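Local coordinates for flavin reductase (PDB 5CHO), which binds FAD and, as the reductase component of a two-component tryptophan halogenase, probably supplies the halogenase with reduced flavin, at residues 57-62 with 117-122; 132-137 with 146-151; 51-56 with 91-96. One frame throughout, in Å; residues are numbered along the deposited sequence.

Interaction 1 of 3, residues 57-62 with 117-122; sequences SPHAMT and RPRDPT. With FAD (flavin-adenine dinucleotide), chain I.
Arg117 spans from its loop to the strand backbone and makes the one direct hydrogen bond between 57-62 and 117-122: its NH2 donates to the carbonyl O of Ala60 at 2.8 Å. The donor lies in the carbonyl plane, but the oxygen is tilted from the guanidinium plane, and the N-H...O angle is a modest 134°. The same NH2 also donates to FAD O5' (3.0 Å) along a nearly straight line of 175°, while NH1 meets FAD O4' at the edge of the guanidinium and is shared with Asn114 O. An arginine suits this place because a chain extended from CG to NE delivers several N-H groups at once.

The phosphates are gripped by His59 and Arg119 together. FAD O1P accepts from NE2 of His59 at 2.7 Å, in the plane of the imidazole, and from NH1 of Arg119 at 2.9 Å, in the plane of the guanidinium. These planes are turned 37° apart, and CE1 of His59 comes within 3.3 Å of Arg119 NH1. Arg119 NH2 bonds to O2A of the other FAD phosphate at 2.8 Å, so this residue straddles the diphosphate. At the other ring nitrogen of His59, ND1, a water 2.6 Å away is hydrogen-bonded in the ring plane and gives a weak bond to Arg119 O.

Apolar packing across the segments comes from one pair of compact, rigid rings: Pro58 and Pro121 cross at about a right angle, CD of Pro58 lying 3.8 Å from CB of Pro121. CE of Met61 and CG2 of Thr62 rest near the flavin rings.

Arg119, with Arg117 nearby and His59 as a third donor, would be expected to offset the diphosphate's negative charge; the ligand adds a bridge to the direct Arg117-Ala60 bond.

Interaction 2 of 3, residues 132-137 with 146-151; sequences GARTGA and WFECAL
The Glu148 carboxylate reaches into the loop 132-137 and is approached from several directions. Over one face lies CA of Gly132, 3.5 Å from Glu148 CD; a side chain on that glycine would run into OE1. To the other side of the plane, CB of Arg134 sits 3.7 Å from OE1. The Arg134 guanidinium is turned 73° from the carboxylate and does not touch it.

At the edges the bonding is concentrated on OE1. Thr135 OG1 donates to the anti lone pair of Glu148 OE1 at 2.6 Å, and Thr135 N reaches the same oxygen from the syn side at 2.8 Å, 28° out of the carboxylate plane. Arg134 N adds weak bonds to both oxygens. Threonine suits its place because OG1 also accepts from Ala137 N, closing an ST turn, while its CG2 packs 3.9 Å from Glu148 CB.

The second carboxylate oxygen, OE2, is bonded to Thr169 OG1, tying the loop's anchor to the next strand as well. An alanine in place of Glu148 would probably leave Thr135 N and OG1 without their shared acceptor and Thr169 OG1 without this partner, weakening the tie of loop to strand. Strand 145-157, which carries Glu148, runs between strands 95-100 and 160-172, with Cys149 paired to Phe96 and Glu148 to Leu168 and Thr169; the loop 132-137, linking strands 129-131 and 138-140, lies against this sheet.

Interaction 3 of 3, residues 51-56 with 91-96; sequences VTVGGD and LEVGSF
Val53 packs against the helix end at Val93 and the strand start at Ser95 and Phe96. Its CG1 is a bump resting against backbone and side chain, 3.6 Å from Ser95 O and 4.1 Å from Phe96 CB. Its CB faces CG2 of Val93 at 4.3 Å, and that same methyl of Val93 lies 4.2 Å from Gly54 O. Branched valines suit both positions because two short methyls give compact apolar contact beside the strand backbone.

Phe96 shapes the other end. A chi1 of 61° puts CG between the backbone N and the carbonyl carbon; the ring end leads away from the segment 51-56, yet its CD1 still meets CG1 of Val51, 4.1 Å apart, the two side chains crossing obliquely. The CB of Phe96 is pressed close to the strand, 3.1 Å from Thr52 O. Leu90 and Cys149 also touch this phenylalanine, extending the apolar layer beyond the two segments.

No direct hydrogen bond joins the two segments. A water accepts from Gly54 N at 2.9 Å and is also hydrogen-bonded to Ser95 OG, bridging them where the strand gives way to a loop. Gly94, whose positive phi favours glycine, lets the chain leave the helix and turn at once into the strand.

Strand 46-53 pairs antiparallel with 95-100, Thr52 bonding through its backbone to Gly97, while helix 85-93 packs beside them. Such a curled antiparallel sheet with a short helix at the flavin is consistent with the split barrel of the flavin reductase family.

In the fold
All three contacts reach one antiparallel sheet, but at different depths and with different chemistry. Interactions 1 and 3 are both largely buried, and they meet where strands 59-63 and 46-53 pair, joined by backbone bonds from Val51 to Met61 and Val53 to His59. Interaction 3 is mainly apolar, with one bridging water, whereas interaction 1, at the ligand, is polar and charged. Interaction 2 is only partly buried and relies on a single carboxylate holding a loop. It adjoins interaction 3 through strands 145-157 and 95-100, where Leu151 N bonds to Gly94 O, and its centre lies about 16 Å from that of interaction 1, with no touch between them.

Interaction 1 of 3, residues 57-62 with 117-122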
loop_
_atom_site.group_PDB
_atom_site.type_symbol
_atom_site.label_atom_id
_atom_site.label_comp_id
_atom_site.label_asym_id
_atom_site.label_seq_id
_atom_site.Cartn_x
_atom_site.Cartn_y
_atom_site.Cartn_z
ATOM N N SER A 57 10.534 14.847 -21.316
ATOM C CA SER A 57 10.924 15.322 -19.996
ATOM C C SER A 57 10.867 14.182 -18.987
ATOM O O SER A 57 9.997 14.178 -18.119
ATOM C CB SER A 57 10.013 16.471 -19.555
ATOM O OG SER A 57 10.275 16.855 -18.218
ATOM N N PRO A 58 11.782 13.203 -19.103
ATOM C CA PRO A 58 11.810 12.112 -18.122
ATOM C C PRO A 58 11.871 12.645 -16.697
ATOM O O PRO A 58 12.504 13.667 -16.423
ATOM C CB PRO A 58 13.084 11.342 -18.474
ATOM C CG PRO A 58 13.349 11.652 -19.889
ATOM C CD PRO A 58 12.786 13.019 -20.163
ATOM N N HIS A 59 11.213 11.935 -15.794
ATOM C CA HIS A 59 11.100 12.378 -14.419
ATOM C C HIS A 59 10.945 11.177 -13.500
ATOM O O HIS A 59 10.571 10.092 -13.944
ATOM C CB HIS A 59 9.906 13.322 -14.271
ATOM C CG HIS A 59 9.825 13.994 -12.938
ATOM N ND1 HIS A 59 10.934 14.501 -12.292
ATOM C CD2 HIS A 59 8.776 14.220 -12.115
ATOM C CE1 HIS A 59 10.565 15.025 -11.138
ATOM N NE2 HIS A 59 9.258 14.866 -11.005
ATOM N N ALA A 60 11.236 11.375 -12.221
ATOM C CA ALA A 60 11.111 10.313 -11.234
ATOM C C ALA A 60 10.739 10.889 -9.879
ATOM O O ALA A 60 11.041 12.048 -9.583
ATOM C CB ALA A 60 12.401 9.519 -11.138
ATOM N N MET A 61 10.075 10.072 -9.069
ATOM C CA MET A 61 9.698 10.449 -7.715
ATOM C C MET A 61 9.592 9.196 -6.852
ATOM O O MET A 61 9.322 8.100 -7.349
ATOM C CB MET A 61 8.373 11.221 -7.704
ATOM C CG MET A 61 7.178 10.418 -8.202
ATOM S SD MET A 61 6.083 9.792 -6.914
ATOM C CE MET A 61 5.217 11.273 -6.415
ATOM N N THR A 62 9.815 9.374 -5.556
ATOM C CA THR A 62 9.776 8.269 -4.617
ATOM C C THR A 62 8.352 8.090 -4.094
ATOM O O THR A 62 7.699 9.049 -3.686
ATOM C CB THR A 62 10.752 8.496 -3.448
ATOM O OG1 THR A 62 12.100 8.464 -3.931
ATOM C CG2 THR A 62 10.565 7.433 -2.379
ATOM N N ARG A 117 15.827 18.618 -5.422
ATOM C CA ARG A 117 16.781 17.851 -6.212
ATOM C C ARG A 117 16.979 18.427 -7.614
ATOM O O ARG A 117 16.088 19.083 -8.149
ATOM C CB ARG A 117 16.325 16.388 -6.316
ATOM C CG ARG A 117 15.069 16.150 -7.163
ATOM C CD ARG A 117 14.568 14.724 -6.971
ATOM N NE ARG A 117 13.313 14.416 -7.658
ATOM C CZ ARG A 117 12.102 14.558 -7.125
ATOM N NH1 ARG A 117 11.954 15.021 -5.892
ATOM N NH2 ARG A 117 11.030 14.230 -7.833
ATOM N N PRO A 118 18.157 18.178 -8.209
ATOM C CA PRO A 118 18.372 18.501 -9.622
ATOM C C PRO A 118 17.379 17.732 -10.485
ATOM O O PRO A 118 17.226 16.528 -10.278
ATOM C CB PRO A 118 19.811 18.042 -9.884
ATOM C CG PRO A 118 20.448 17.929 -8.545
ATOM C CD PRO A 118 19.360 17.610 -7.577
ATOM N N ARG A 119 16.722 18.406 -11.426
ATOM C CA ARG A 119 15.675 17.776 -12.230
ATOM C C ARG A 119 16.060 17.580 -13.696
ATOM O O ARG A 119 15.196 17.361 -14.544
ATOM C CB ARG A 119 14.390 18.602 -12.117
ATOM C CG ARG A 119 13.756 18.474 -10.741
ATOM C CD ARG A 119 12.609 19.432 -10.487
ATOM N NE ARG A 119 12.264 19.405 -9.067
ATOM C CZ ARG A 119 11.334 18.621 -8.526
ATOM N NH1 ARG A 119 10.634 17.777 -9.280
ATOM N NH2 ARG A 119 11.109 18.671 -7.217
ATOM N N ASP A 120 17.357 17.639 -13.987
ATOM C CA ASP A 120 17.863 17.468 -15.350
ATOM C C ASP A 120 17.542 16.050 -15.859
ATOM O O ASP A 120 17.930 15.071 -15.232
ATOM C CB ASP A 120 19.376 17.736 -15.383
ATOM C CG ASP A 120 19.962 17.711 -16.792
ATOM O OD1 ASP A 120 21.023 18.341 -16.994
ATOM O OD2 ASP A 120 19.376 17.084 -17.699
ATOM N N PRO A 121 16.833 15.933 -16.998
ATOM C CA PRO A 121 16.511 14.623 -17.582
ATOM C C PRO A 121 17.737 13.782 -17.916
ATOM O O PRO A 121 17.640 12.564 -18.060
ATOM C CB PRO A 121 15.780 14.991 -18.872
ATOM C CG PRO A 121 15.197 16.316 -18.609
ATOM C CD PRO A 121 16.207 17.026 -17.760
ATOM N N THR A 122 18.880 14.448 -18.037
ATOM C CA THR A 122 20.135 13.789 -18.375
ATOM C C THR A 122 20.526 12.728 -17.340
ATOM O O THR A 122 21.234 11.773 -17.663
ATOM C CB THR A 122 21.281 14.821 -18.494
ATOM O OG1 THR A 122 20.858 15.919 -19.310
ATOM C CG2 THR A 122 22.532 14.183 -19.090
HETATM P PA FAD I . 7.418 17.957 -6.466
HETATM O O1A FAD I . 7.414 18.903 -7.633
HETATM O O2A FAD I . 8.795 17.743 -5.974
HETATM O O5B FAD I . 6.534 18.571 -5.258
HETATM C C5B FAD I . 6.496 17.857 -4.015
HETATM C C4B FAD I . 5.881 18.763 -2.886
HETATM O O4B FAD I . 6.710 19.705 -2.594
HETATM C C3B FAD I . 4.613 19.439 -3.392
HETATM O O3B FAD I . 3.637 19.465 -2.407
HETATM C C2B FAD I . 5.038 20.860 -3.758
HETATM O O2B FAD I . 3.944 21.858 -3.382
HETATM C C1B FAD I . 6.082 21.110 -3.051
HETATM N N9A FAD I . 7.035 21.813 -3.830
HETATM C C8A FAD I . 8.121 21.304 -4.461
HETATM N N7A FAD I . 8.753 22.326 -5.091
HETATM C C5A FAD I . 8.054 23.463 -4.849
HETATM C C6A FAD I . 8.243 24.778 -5.248
HETATM N N6A FAD I . 9.251 25.451 -6.054
HETATM N N1A FAD I . 7.373 25.736 -4.852
HETATM C C2A FAD I . 6.301 25.414 -4.061
HETATM N N3A FAD I . 6.106 24.114 -3.671
HETATM C C4A FAD I . 6.988 23.144 -4.067
HETATM N N1 FAD I . 4.703 11.478 -2.526
HETATM C C2 FAD I . 3.427 11.157 -3.164
HETATM O O2 FAD I . 2.808 12.027 -3.787
HETATM N N3 FAD I . 2.877 9.810 -3.059
HETATM C C4 FAD I . 3.593 8.811 -2.333
HETATM O O4 FAD I . 3.156 7.750 -2.256
HETATM C C4X FAD I . 4.898 9.154 -1.683
HETATM N N5 FAD I . 5.632 8.170 -0.949
HETATM C C5X FAD I . 6.930 8.512 -0.316
HETATM C C6 FAD I . 7.663 7.529 0.414
HETATM C C7 FAD I . 8.885 7.863 1.015
HETATM C C7M FAD I . 9.401 6.569 1.714
HETATM C C8 FAD I . 9.376 9.164 0.883
HETATM C C8M FAD I . 10.748 9.405 1.596
HETATM C C9 FAD I . 8.653 10.124 0.164
HETATM C C9A FAD I . 7.426 9.806 -0.435
HETATM N N10 FAD I . 6.686 10.821 -1.182
HETATM C C10 FAD I . 5.420 10.480 -1.800
HETATM C "C1'" FAD I . 7.200 12.216 -1.318
HETATM C "C2'" FAD I . 7.695 12.467 -2.755
HETATM O "O2'" FAD I . 8.657 11.511 -3.083
HETATM C "C3'" FAD I . 8.291 13.854 -2.811
HETATM O "O3'" FAD I . 7.291 14.793 -2.563
HETATM C "C4'" FAD I . 8.907 14.122 -4.188
HETATM O "O4'" FAD I . 9.672 15.257 -4.125
HETATM C "C5'" FAD I . 7.790 14.326 -5.233
HETATM O "O5'" FAD I . 8.370 14.584 -6.506
HETATM P P FAD I . 7.519 15.407 -7.610
HETATM O O1P FAD I . 8.462 15.992 -8.628
HETATM O O2P FAD I . 6.501 14.481 -8.287
HETATM O O3P FAD I . 6.761 16.569 -6.873
HETATM O O HOH W 1 13.406 14.971 -12.925
#

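Interaction 2 of 3, residues 132-137 with 146-151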
loop_
_atom_site.group_PDB
_atom_site.type_symbol
_atom_site.label_atom_id
_atom_site.label_comp_id
_atom_site.label_asym_id
_atom_site.label_seq_id
_atom_site.Cartn_x
_atom_site.Cartn_y
_atom_site.Cartn_z
ATOM N N GLY A 132 12.642 1.208 -19.837
ATOM C CA GLY A 132 11.647 0.182 -20.070
ATOM C C GLY A 132 11.373 0.065 -21.556
ATOM O O GLY A 132 11.176 1.065 -22.246
ATOM N N ALA A 133 11.358 -1.168 -22.046
ATOM C CA ALA A 133 11.238 -1.436 -23.475
ATOM C C ALA A 133 9.919 -0.922 -24.055
ATOM O O ALA A 133 9.873 -0.491 -25.208
ATOM C CB ALA A 133 11.383 -2.931 -23.737
ATOM N N ARG A 134 8.856 -0.968 -23.258
ATOM C CA ARG A 134 7.524 -0.604 -23.734
ATOM C C ARG A 134 7.176 0.870 -23.560
ATOM O O ARG A 134 6.429 1.429 -24.363
ATOM C CB ARG A 134 6.467 -1.443 -23.016
ATOM C CG ARG A 134 6.531 -2.923 -23.328
ATOM C CD ARG A 134 6.154 -3.180 -24.782
ATOM N NE ARG A 134 4.783 -2.766 -25.067
ATOM C CZ ARG A 134 3.706 -3.491 -24.780
ATOM N NH1 ARG A 134 3.832 -4.679 -24.200
ATOM N NH2 ARG A 134 2.495 -3.030 -25.076
ATOM N N THR A 135 7.722 1.497 -22.523
ATOM C CA THR A 135 7.332 2.855 -22.155
ATOM C C THR A 135 8.501 3.827 -22.209
ATOM O O THR A 135 8.302 5.040 -22.206
ATOM C CB THR A 135 6.736 2.884 -20.738
ATOM O OG1 THR A 135 7.738 2.495 -19.791
ATOM C CG2 THR A 135 5.551 1.933 -20.645
ATOM N N GLY A 136 9.719 3.294 -22.268
ATOM C CA GLY A 136 10.912 4.117 -22.176
ATOM C C GLY A 136 11.102 4.758 -20.813
ATOM O O GLY A 136 11.949 5.634 -20.655
ATOM N N ALA A 137 10.308 4.343 -19.831
ATOM C CA ALA A 137 10.410 4.907 -18.489
ATOM C C ALA A 137 11.679 4.400 -17.802
ATOM O O ALA A 137 12.029 3.226 -17.942
ATOM C CB ALA A 137 9.185 4.555 -17.663
ATOM N N TRP A 146 10.721 -4.728 -11.398
ATOM C CA TRP A 146 10.335 -3.674 -12.335
ATOM C C TRP A 146 8.901 -3.849 -12.824
ATOM O O TRP A 146 8.433 -4.971 -13.011
ATOM C CB TRP A 146 11.266 -3.647 -13.553
ATOM C CG TRP A 146 12.659 -3.140 -13.307
ATOM C CD1 TRP A 146 13.104 -2.412 -12.242
ATOM C CD2 TRP A 146 13.789 -3.313 -14.171
ATOM N NE1 TRP A 146 14.442 -2.127 -12.388
ATOM C CE2 TRP A 146 14.886 -2.672 -13.564
ATOM C CE3 TRP A 146 13.978 -3.954 -15.397
ATOM C CZ2 TRP A 146 16.153 -2.653 -14.145
ATOM C CZ3 TRP A 146 15.232 -3.935 -15.969
ATOM C CH2 TRP A 146 16.303 -3.290 -15.345
ATOM N N PHE A 147 8.207 -2.728 -13.016
ATOM C CA PHE A 147 6.902 -2.723 -13.670
ATOM C C PHE A 147 6.855 -1.602 -14.698
ATOM O O PHE A 147 7.403 -0.526 -14.465
ATOM C CB PHE A 147 5.747 -2.516 -12.682
ATOM C CG PHE A 147 5.690 -3.518 -11.565
ATOM C CD1 PHE A 147 4.931 -4.677 -11.679
ATOM C CD2 PHE A 147 6.395 -3.296 -10.391
ATOM C CE1 PHE A 147 4.879 -5.593 -10.641
ATOM C CE2 PHE A 147 6.341 -4.203 -9.352
ATOM C CZ PHE A 147 5.585 -5.356 -9.478
ATOM N N GLU A 148 6.207 -1.857 -15.830
ATOM C CA GLU A 148 5.798 -0.787 -16.736
ATOM C C GLU A 148 4.285 -0.784 -16.808
ATOM O O GLU A 148 3.657 -1.843 -16.853
ATOM C CB GLU A 148 6.389 -0.951 -18.138
ATOM C CG GLU A 148 7.898 -0.865 -18.210
ATOM C CD GLU A 148 8.404 -0.978 -19.634
ATOM O OE1 GLU A 148 8.518 0.067 -20.308
ATOM O OE2 GLU A 148 8.677 -2.110 -20.086
ATOM N N CYS A 149 3.706 0.409 -16.830
ATOM C CA CYS A 149 2.262 0.548 -16.754
ATOM C C CYS A 149 1.741 1.590 -17.723
ATOM O O CYS A 149 2.428 2.560 -18.039
ATOM C CB CYS A 149 1.850 0.934 -15.332
ATOM S SG CYS A 149 2.583 -0.081 -14.030
ATOM N N ALA A 150 0.520 1.369 -18.191
ATOM C CA ALA A 150 -0.224 2.378 -18.923
ATOM C C ALA A 150 -1.297 2.924 -18.004
ATOM O O ALA A 150 -1.962 2.159 -17.308
ATOM C CB ALA A 150 -0.835 1.796 -20.171
ATOM N N LEU A 151 -1.476 4.239 -18.003
ATOM C CA LEU A 151 -2.460 4.848 -17.129
ATOM C C LEU A 151 -3.865 4.434 -17.559
ATOM O O LEU A 151 -4.298 4.695 -18.681
ATOM C CB LEU A 151 -2.300 6.370 -17.128
ATOM C CG LEU A 151 -3.295 7.161 -16.275
ATOM C CD1 LEU A 151 -3.260 6.690 -14.829
ATOM C CD2 LEU A 151 -2.993 8.649 -16.360
#

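Interaction 3 of 3, residues 51-56 with 91-96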
loop_
_atom_site.group_PDB
_atom_site.type_symbol
_atom_site.label_atom_id
_atom_site.label_comp_id
_atom_site.label_asym_id
_atom_site.label_seq_id
_atom_site.Cartn_x
_atom_site.Cartn_y
_atom_site.Cartn_z
ATOM N N VAL A 51 8.692 5.850 -8.856
ATOM C CA VAL A 51 7.791 5.980 -9.991
ATOM C C VAL A 51 8.405 6.917 -11.024
ATOM O O VAL A 51 8.871 7.999 -10.672
ATOM C CB VAL A 51 6.420 6.510 -9.537
ATOM C CG1 VAL A 51 5.509 6.754 -10.723
ATOM C CG2 VAL A 51 5.790 5.543 -8.544
ATOM N N THR A 52 8.425 6.499 -12.290
ATOM C CA THR A 52 9.103 7.261 -13.340
ATOM C C THR A 52 8.272 7.383 -14.617
ATOM O O THR A 52 7.410 6.548 -14.888
ATOM C CB THR A 52 10.446 6.612 -13.718
ATOM O OG1 THR A 52 10.210 5.364 -14.382
ATOM C CG2 THR A 52 11.295 6.371 -12.483
ATOM N N VAL A 53 8.542 8.428 -15.397
ATOM C CA VAL A 53 8.027 8.523 -16.760
ATOM C C VAL A 53 9.194 8.742 -17.718
ATOM O O VAL A 53 10.255 9.221 -17.313
ATOM C CB VAL A 53 7.014 9.671 -16.937
ATOM C CG1 VAL A 53 5.816 9.476 -16.017
ATOM C CG2 VAL A 53 7.674 11.013 -16.674
ATOM N N GLY A 54 8.993 8.396 -18.984
ATOM C CA GLY A 54 9.964 8.692 -20.023
ATOM C C GLY A 54 9.517 9.900 -20.823
ATOM O O GLY A 54 9.003 10.867 -20.262
ATOM N N GLY A 55 9.709 9.849 -22.136
ATOM C CA GLY A 55 9.308 10.948 -22.998
ATOM C C GLY A 55 10.346 12.042 -23.136
ATOM O O GLY A 55 11.542 11.801 -22.985
ATOM N N ASP A 56 9.873 13.250 -23.434
ATOM C CA ASP A 56 10.744 14.396 -23.669
ATOM C C ASP A 56 11.340 14.906 -22.368
ATOM O O ASP A 56 12.494 15.333 -22.321
ATOM C CB ASP A 56 9.956 15.516 -24.341
ATOM C CG ASP A 56 9.489 15.144 -25.733
ATOM O OD1 ASP A 56 10.188 14.359 -26.407
ATOM O OD2 ASP A 56 8.417 15.632 -26.150
ATOM N N LEU A 91 -0.230 12.182 -16.041
ATOM C CA LEU A 91 -1.322 12.554 -16.936
ATOM C C LEU A 91 -0.856 12.922 -18.347
ATOM O O LEU A 91 -1.485 12.531 -19.331
ATOM C CB LEU A 91 -2.122 13.721 -16.346
ATOM C CG LEU A 91 -2.904 13.429 -15.061
ATOM C CD1 LEU A 91 -3.651 14.663 -14.545
ATOM C CD2 LEU A 91 -3.862 12.260 -15.276
ATOM N N GLU A 92 0.238 13.672 -18.449
ATOM C CA GLU A 92 0.745 14.103 -19.750
ATOM C C GLU A 92 1.258 12.924 -20.573
ATOM O O GLU A 92 0.944 12.807 -21.757
ATOM C CB GLU A 92 1.850 15.155 -19.581
ATOM C CG GLU A 92 2.220 15.895 -20.870
ATOM C CD GLU A 92 3.285 16.959 -20.656
ATOM O OE1 GLU A 92 3.577 17.288 -19.487
ATOM O OE2 GLU A 92 3.829 17.468 -21.658
ATOM N N VAL A 93 2.055 12.059 -19.953
ATOM C CA VAL A 93 2.740 10.985 -20.677
ATOM C C VAL A 93 1.888 9.712 -20.823
ATOM O O VAL A 93 2.068 8.936 -21.764
ATOM C CB VAL A 93 4.074 10.649 -19.992
ATOM C CG1 VAL A 93 4.782 9.520 -20.720
ATOM C CG2 VAL A 93 4.949 11.889 -19.950
ATOM N N GLY A 94 0.960 9.504 -19.895
ATOM C CA GLY A 94 0.042 8.376 -19.966
ATOM C C GLY A 94 0.615 6.984 -19.734
ATOM O O GLY A 94 -0.120 5.997 -19.800
ATOM N N SER A 95 1.911 6.890 -19.456
ATOM C CA SER A 95 2.509 5.623 -19.037
ATOM C C SER A 95 3.638 5.883 -18.049
ATOM O O SER A 95 4.156 6.997 -17.970
ATOM C CB SER A 95 3.029 4.832 -20.242
ATOM O OG SER A 95 4.117 5.499 -20.858
ATOM N N PHE A 96 4.021 4.860 -17.293
ATOM C CA PHE A 96 5.038 5.044 -16.269
ATOM C C PHE A 96 5.697 3.747 -15.821
ATOM O O PHE A 96 5.196 2.650 -16.075
ATOM C CB PHE A 96 4.432 5.757 -15.055
ATOM C CG PHE A 96 3.306 5.012 -14.402
ATOM C CD1 PHE A 96 3.543 4.188 -13.307
ATOM C CD2 PHE A 96 2.004 5.156 -14.861
ATOM C CE1 PHE A 96 2.501 3.513 -12.691
ATOM C CE2 PHE A 96 0.962 4.485 -14.251
ATOM C CZ PHE A 96 1.209 3.661 -13.165
HETATM O O HOH W 2 6.702 6.725 -19.791
#